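Positive phenol-degradative gene regulator (Ralstonia sp. E2, PDB 5FRY) activates transcription in response to phenols, the part described here being its sensory domain, which binds a dimethylphenol and zinc. Local coordinates at residues A20-F25 with A82-S87; K52-T57 with G65-M70. All coordinates share one frame; numbering follows the deposited sequence.

Contact 1 of 2, residues A20-F25 with A82-S87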
loop_
_atom_site.group_PDB
_atom_site.type_symbol
_atom_site.label_atom_id
_atom_site.label_comp_id
_atom_site.label_asym_id
_atom_site.label_seq_id
_atom_site.Cartn_x
_atom_site.Cartn_y
_atom_site.Cartn_z
ATOM N N ALA A 20 16.713 10.019 2.135
ATOM C CA ALA A 20 16.443 9.109 3.250
ATOM C C ALA A 20 16.166 9.878 4.546
ATOM O O ALA A 20 15.382 9.434 5.392
ATOM C CB ALA A 20 17.607 8.151 3.442
ATOM N N ARG A 21 16.817 11.032 4.687
ATOM C CA ARG A 21 16.636 11.910 5.842
ATOM C C ARG A 21 15.188 12.390 6.012
ATOM O O ARG A 21 14.839 12.976 7.035
ATOM C CB ARG A 21 17.553 13.132 5.727
ATOM C CG ARG A 21 19.045 12.838 5.839
ATOM C CD ARG A 21 19.862 14.117 5.665
ATOM N NE ARG A 21 19.511 15.153 6.641
ATOM C CZ ARG A 21 20.020 16.382 6.647
ATOM N NH1 ARG A 21 20.906 16.739 5.728
ATOM N NH2 ARG A 21 19.644 17.263 7.566
ATOM N N ARG A 22 14.359 12.164 4.997
ATOM C CA ARG A 22 12.971 12.626 5.020
ATOM C C ARG A 22 12.009 11.494 5.358
ATOM O O ARG A 22 10.795 11.693 5.443
ATOM C CB ARG A 22 12.617 13.248 3.679
ATOM C CG ARG A 22 13.534 14.405 3.322
ATOM C CD ARG A 22 12.963 15.209 2.192
ATOM N NE ARG A 22 13.152 16.643 2.393
ATOM C CZ ARG A 22 12.634 17.330 3.406
ATOM N NH1 ARG A 22 11.907 16.706 4.336
ATOM N NH2 ARG A 22 12.858 18.635 3.497
ATOM N N LEU A 23 12.564 10.303 5.552
ATOM C CA LEU A 23 11.770 9.140 5.925
ATOM C C LEU A 23 11.873 8.958 7.429
ATOM O O LEU A 23 12.952 8.706 7.962
ATOM C CB LEU A 23 12.237 7.891 5.184
ATOM C CG LEU A 23 11.419 6.609 5.311
ATOM C CD1 LEU A 23 9.942 6.911 5.215
ATOM C CD2 LEU A 23 11.837 5.658 4.206
ATOM N N ARG A 24 10.745 9.128 8.106
ATOM C CA ARG A 24 10.709 9.099 9.556
ATOM C C ARG A 24 9.827 7.975 10.047
ATOM O O ARG A 24 8.611 7.995 9.856
ATOM C CB ARG A 24 10.202 10.429 10.121
ATOM C CG ARG A 24 10.231 10.468 11.662
ATOM C CD ARG A 24 9.536 11.698 12.229
ATOM N NE ARG A 24 8.212 11.382 12.759
ATOM C CZ ARG A 24 7.067 11.763 12.199
ATOM N NH1 ARG A 24 7.067 12.493 11.085
ATOM N NH2 ARG A 24 5.913 11.417 12.759
ATOM N N PHE A 25 10.453 6.989 10.681
ATOM C CA PHE A 25 9.738 5.882 11.289
ATOM C C PHE A 25 9.460 6.161 12.748
ATOM O O PHE A 25 10.374 6.205 13.564
ATOM C CB PHE A 25 10.538 4.601 11.167
ATOM C CG PHE A 25 10.500 3.986 9.807
ATOM C CD1 PHE A 25 11.351 4.426 8.806
ATOM C CD2 PHE A 25 9.638 2.935 9.536
ATOM C CE1 PHE A 25 11.323 3.847 7.551
ATOM C CE2 PHE A 25 9.612 2.349 8.276
ATOM C CZ PHE A 25 10.452 2.803 7.289
ATOM N N ALA A 82 10.173 16.717 -3.622
ATOM C CA ALA A 82 11.418 16.981 -4.336
ATOM C C ALA A 82 11.594 18.470 -4.587
ATOM O O ALA A 82 12.704 18.995 -4.523
ATOM C CB ALA A 82 11.455 16.212 -5.654
ATOM N N LYS A 83 10.494 19.150 -4.873
ATOM C CA LYS A 83 10.542 20.586 -5.137
ATOM C C LYS A 83 10.997 21.379 -3.904
ATOM O O LYS A 83 11.464 22.508 -4.046
ATOM C CB LYS A 83 9.175 21.099 -5.606
ATOM C CG LYS A 83 8.855 20.892 -7.090
ATOM C CD LYS A 83 7.350 20.913 -7.240
ATOM C CE LYS A 83 6.869 20.736 -8.657
ATOM N NZ LYS A 83 5.457 21.262 -8.761
ATOM N N THR A 84 10.871 20.781 -2.724
ATOM C CA THR A 84 11.336 21.411 -1.494
ATOM C C THR A 84 12.858 21.482 -1.487
ATOM O O THR A 84 13.439 22.548 -1.282
ATOM C CB THR A 84 10.859 20.641 -0.249
ATOM O OG1 THR A 84 11.033 19.235 -0.456
ATOM C CG2 THR A 84 9.390 20.931 0.026
ATOM N N MET A 85 13.498 20.341 -1.718
ATOM C CA MET A 85 14.953 20.274 -1.797
ATOM C C MET A 85 15.406 20.511 -3.233
ATOM O O MET A 85 15.671 19.567 -3.976
ATOM C CB MET A 85 15.457 18.919 -1.300
ATOM C CG MET A 85 14.869 17.728 -2.040
ATOM S SD MET A 85 14.668 16.282 -0.982
ATOM C CE MET A 85 12.963 16.474 -0.468
ATOM N N ARG A 86 15.486 21.781 -3.617
ATOM C CA ARG A 86 15.831 22.154 -4.979
ATOM C C ARG A 86 16.847 23.295 -5.014
ATOM O O ARG A 86 17.102 23.881 -6.068
ATOM C CB ARG A 86 14.558 22.543 -5.733
ATOM C CG ARG A 86 14.757 22.876 -7.198
ATOM C CD ARG A 86 13.461 22.718 -7.959
ATOM N NE ARG A 86 13.423 23.538 -9.167
ATOM C CZ ARG A 86 12.398 23.559 -10.011
ATOM N NH1 ARG A 86 11.334 22.799 -9.772
ATOM N NH2 ARG A 86 12.436 24.333 -11.091
ATOM N N SER A 87 17.427 23.588 -3.852
ATOM C CA SER A 87 18.360 24.702 -3.671
ATOM C C SER A 87 19.321 24.912 -4.840
ATOM O O SER A 87 19.219 25.899 -5.572
ATOM C CB SER A 87 19.164 24.493 -2.384
ATOM O OG SER A 87 19.659 23.164 -2.306
#

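Contact 2 of 2, residues K52-T57 with G65-M70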
loop_
_atom_site.group_PDB
_atom_site.type_symbol
_atom_site.label_atom_id
_atom_site.label_comp_id
_atom_site.label_asym_id
_atom_site.label_seq_id
_atom_site.Cartn_x
_atom_site.Cartn_y
_atom_site.Cartn_z
ATOM N N LYS A 52 -6.556 -8.688 -8.219
ATOM C CA LYS A 52 -7.268 -9.830 -8.759
ATOM C C LYS A 52 -8.779 -9.651 -8.700
ATOM O O LYS A 52 -9.480 -9.906 -9.680
ATOM C CB LYS A 52 -6.874 -11.090 -8.006
ATOM C CG LYS A 52 -7.630 -12.305 -8.481
ATOM C CD LYS A 52 -6.693 -13.464 -8.704
ATOM C CE LYS A 52 -7.455 -14.697 -9.146
ATOM N NZ LYS A 52 -6.729 -15.931 -8.716
ATOM N N GLU A 53 -9.283 -9.211 -7.550
ATOM C CA GLU A 53 -10.710 -8.950 -7.403
ATOM C C GLU A 53 -11.191 -7.812 -8.297
ATOM O O GLU A 53 -12.292 -7.878 -8.842
ATOM C CB GLU A 53 -11.053 -8.638 -5.942
ATOM C CG GLU A 53 -10.880 -9.824 -4.994
ATOM C CD GLU A 53 -11.771 -9.722 -3.771
ATOM O OE1 GLU A 53 -12.982 -9.451 -3.938
ATOM O OE2 GLU A 53 -11.267 -9.903 -2.639
ATOM N N LEU A 54 -10.380 -6.767 -8.448
ATOM C CA LEU A 54 -10.773 -5.650 -9.297
ATOM C C LEU A 54 -10.803 -6.041 -10.772
ATOM O O LEU A 54 -11.662 -5.573 -11.515
ATOM C CB LEU A 54 -9.845 -4.448 -9.094
ATOM C CG LEU A 54 -10.029 -3.706 -7.775
ATOM C CD1 LEU A 54 -9.187 -2.460 -7.768
ATOM C CD2 LEU A 54 -11.494 -3.368 -7.513
ATOM N N VAL A 55 -9.879 -6.892 -11.201
ATOM C CA VAL A 55 -9.871 -7.326 -12.596
ATOM C C VAL A 55 -11.064 -8.236 -12.846
ATOM O O VAL A 55 -11.931 -7.938 -13.671
ATOM C CB VAL A 55 -8.569 -8.063 -12.974
ATOM C CG1 VAL A 55 -8.684 -8.672 -14.365
ATOM C CG2 VAL A 55 -7.372 -7.117 -12.889
ATOM N N ASP A 56 -11.099 -9.335 -12.096
ATOM C CA ASP A 56 -12.176 -10.321 -12.142
ATOM C C ASP A 56 -13.585 -9.729 -12.135
ATOM O O ASP A 56 -14.491 -10.287 -12.757
ATOM C CB ASP A 56 -12.038 -11.299 -10.967
ATOM C CG ASP A 56 -10.883 -12.271 -11.144
ATOM O OD1 ASP A 56 -10.504 -12.543 -12.305
ATOM O OD2 ASP A 56 -10.354 -12.770 -10.121
ATOM N N THR A 57 -13.795 -8.614 -11.440
ATOM C CA THR A 57 -15.149 -8.057 -11.394
ATOM C C THR A 57 -15.320 -6.775 -12.211
ATOM O O THR A 57 -16.429 -6.469 -12.656
ATOM C CB THR A 57 -15.604 -7.771 -9.947
ATOM O OG1 THR A 57 -15.621 -8.984 -9.189
ATOM C CG2 THR A 57 -16.981 -7.122 -9.924
ATOM N N GLY A 65 -7.018 1.430 -15.007
ATOM C CA GLY A 65 -7.253 2.850 -14.784
ATOM C C GLY A 65 -7.081 3.208 -13.319
ATOM O O GLY A 65 -6.372 4.159 -12.990
ATOM N N LEU A 66 -7.713 2.424 -12.445
ATOM C CA LEU A 66 -7.618 2.620 -10.999
ATOM C C LEU A 66 -6.160 2.576 -10.494
ATOM O O LEU A 66 -5.741 3.457 -9.740
ATOM C CB LEU A 66 -8.476 1.579 -10.273
ATOM C CG LEU A 66 -10.006 1.661 -10.413
ATOM C CD1 LEU A 66 -10.695 0.432 -9.846
ATOM C CD2 LEU A 66 -10.533 2.895 -9.720
ATOM N N PHE A 67 -5.386 1.575 -10.910
ATOM C CA PHE A 67 -3.982 1.487 -10.485
ATOM C C PHE A 67 -3.090 2.590 -11.069
ATOM O O PHE A 67 -2.215 3.136 -10.383
ATOM C CB PHE A 67 -3.416 0.102 -10.826
ATOM C CG PHE A 67 -3.765 -0.940 -9.807
ATOM C CD1 PHE A 67 -3.055 -1.027 -8.619
ATOM C CD2 PHE A 67 -4.832 -1.808 -10.009
ATOM C CE1 PHE A 67 -3.386 -1.989 -7.650
ATOM C CE2 PHE A 67 -5.173 -2.770 -9.045
ATOM C CZ PHE A 67 -4.445 -2.857 -7.867
ATOM N N MET A 68 -3.299 2.936 -12.329
ATOM C CA MET A 68 -2.526 4.039 -12.890
ATOM C C MET A 68 -2.803 5.329 -12.124
ATOM O O MET A 68 -1.879 6.062 -11.779
ATOM C CB MET A 68 -2.828 4.219 -14.376
ATOM C CG MET A 68 -2.493 2.996 -15.229
ATOM S SD MET A 68 -3.022 3.269 -16.934
ATOM C CE MET A 68 -2.460 4.952 -17.176
ATOM N N ARG A 69 -4.069 5.598 -11.820
ATOM C CA ARG A 69 -4.406 6.820 -11.092
ATOM C C ARG A 69 -3.861 6.803 -9.651
ATOM O O ARG A 69 -3.481 7.848 -9.132
ATOM C CB ARG A 69 -5.924 7.066 -11.113
ATOM C CG ARG A 69 -6.468 7.366 -12.528
ATOM C CD ARG A 69 -7.948 7.770 -12.572
ATOM N NE ARG A 69 -8.867 6.696 -12.213
ATOM C CZ ARG A 69 -9.270 5.723 -13.032
ATOM N NH1 ARG A 69 -8.836 5.672 -14.283
ATOM N NH2 ARG A 69 -10.104 4.785 -12.594
ATOM N N MET A 70 -3.759 5.629 -9.033
ATOM C CA MET A 70 -3.201 5.543 -7.685
ATOM C C MET A 70 -1.710 5.859 -7.768
ATOM O O MET A 70 -1.176 6.603 -6.930
ATOM C CB MET A 70 -3.442 4.150 -7.060
ATOM C CG MET A 70 -3.027 4.103 -5.634
ATOM S SD MET A 70 -3.573 2.656 -4.647
ATOM C CE MET A 70 -2.957 1.358 -5.625
#

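Contact 1 of 2, residues A20-F25 with A82-S87
Arg22 and Met85 carry this surface contact almost alone, their long side chains sliding past each other in opposite directions. Arg22 lies in the turn just before strand 23-26, and Met85 in the loop that follows helix 60-84, so the contact joins the edge of the N-terminal three-stranded antiparallel sheet (23-26, 31-34, 37-43) to that loop. Their backbones stay far apart, with CA of Arg22 10.4 Å from CA of Met85, and the side chains bridge the gap by length.

The main contact is sulfur against guanidinium. SD of Met85 comes to the guanidinium edge, in its plane, 3.7 Å from NE of Arg22, and the same sulfur lies 3.8 Å from CD of Arg22. Met85 reaches this place with its CG between backbone N and carbonyl carbon (chi1 57°) and two further bends in the chain. The methyl CE is modelled implausibly close to Arg22, and its position is doubtful.

Polar proximity is weaker: NH2 of Arg22 remains 4.4 Å from OG1 of Thr84, too far for a bond. A type I beta turn from Ala20 to Leu23, closed by Leu23 N to Ala20 O at 3.0 Å, presents Arg22, which is backbone-bonded to Gly35. Met85 also packs on Met97 of helix 97-104.

With no directional bond between thioether and guanidinium, the cation would at most polarise the sulfur.

Contact 2 of 2, residues K52-T57 with G65-M70
Leu54 of helix 44-58 meets Leu66 and Phe67 of helix 60-84, two consecutive helices that form a splayed helical hairpin and share a small, wholly apolar seam. CA of Leu54 and CA of Leu66, 9.0 Å apart, are the nearest pair of CA atoms across these segments.

The tight part is buried. CD1 of Leu54 touches CD1 of Leu66 at 3.9 Å, the two side chains crossing at about a right angle, so methyl meets methyl. Leu54 has its CG beside the backbone N (chi1 -73°) and Leu66 does likewise, which lets both chains extend into the gap. Phe67 leaves its helix more laterally; the ring end nevertheless comes nearer, CE2 reaching 4.2 Å from the same Leu54 CD1, and that methyl thus sits against both partners. The ring is further held by a cation-pi contact with Arg51 and by Trp152 and Met153 of helix 152-166. Leu54 also packs on Leu54 of the second subunit, so the seam extends into the dimer interface.

The loose side is the end of segment 52-57 at Asp56 and Thr57, which is solvent-exposed. The dimer interface adds polar pairs: OE2 of Glu53 makes a salt bridge to NE of Arg69 of the second subunit, and NE of Arg69 in turn pairs with OE2 of Glu53 of the second subunit. NH1 of Arg69 bonds to Leu204 O, while Gly65 O and Leu66 N lie over one face of the Arg69 guanidinium, offset toward its rim.

Helix 60-84 unites the two contacts: contact 2 uses its early turns and contact 1 its far end, and along the chain contact 2 is nested within the loop that contact 1 closes. Their centres are 30 Å apart, on opposite sides of the chain's centre, and their nearest atoms about 16 Å. One is a surface contact between an arginine and a methionine; the other is buried and apolar. Neither belongs to a binding site. The Met85 side chain lies about 14 Å from the bound dimethylphenol, whereas the Phe67 side chain is about 9 Å from that of Cys151, a zinc ligand, and about 12 Å from the zinc ion itself. Both reach the second subunit.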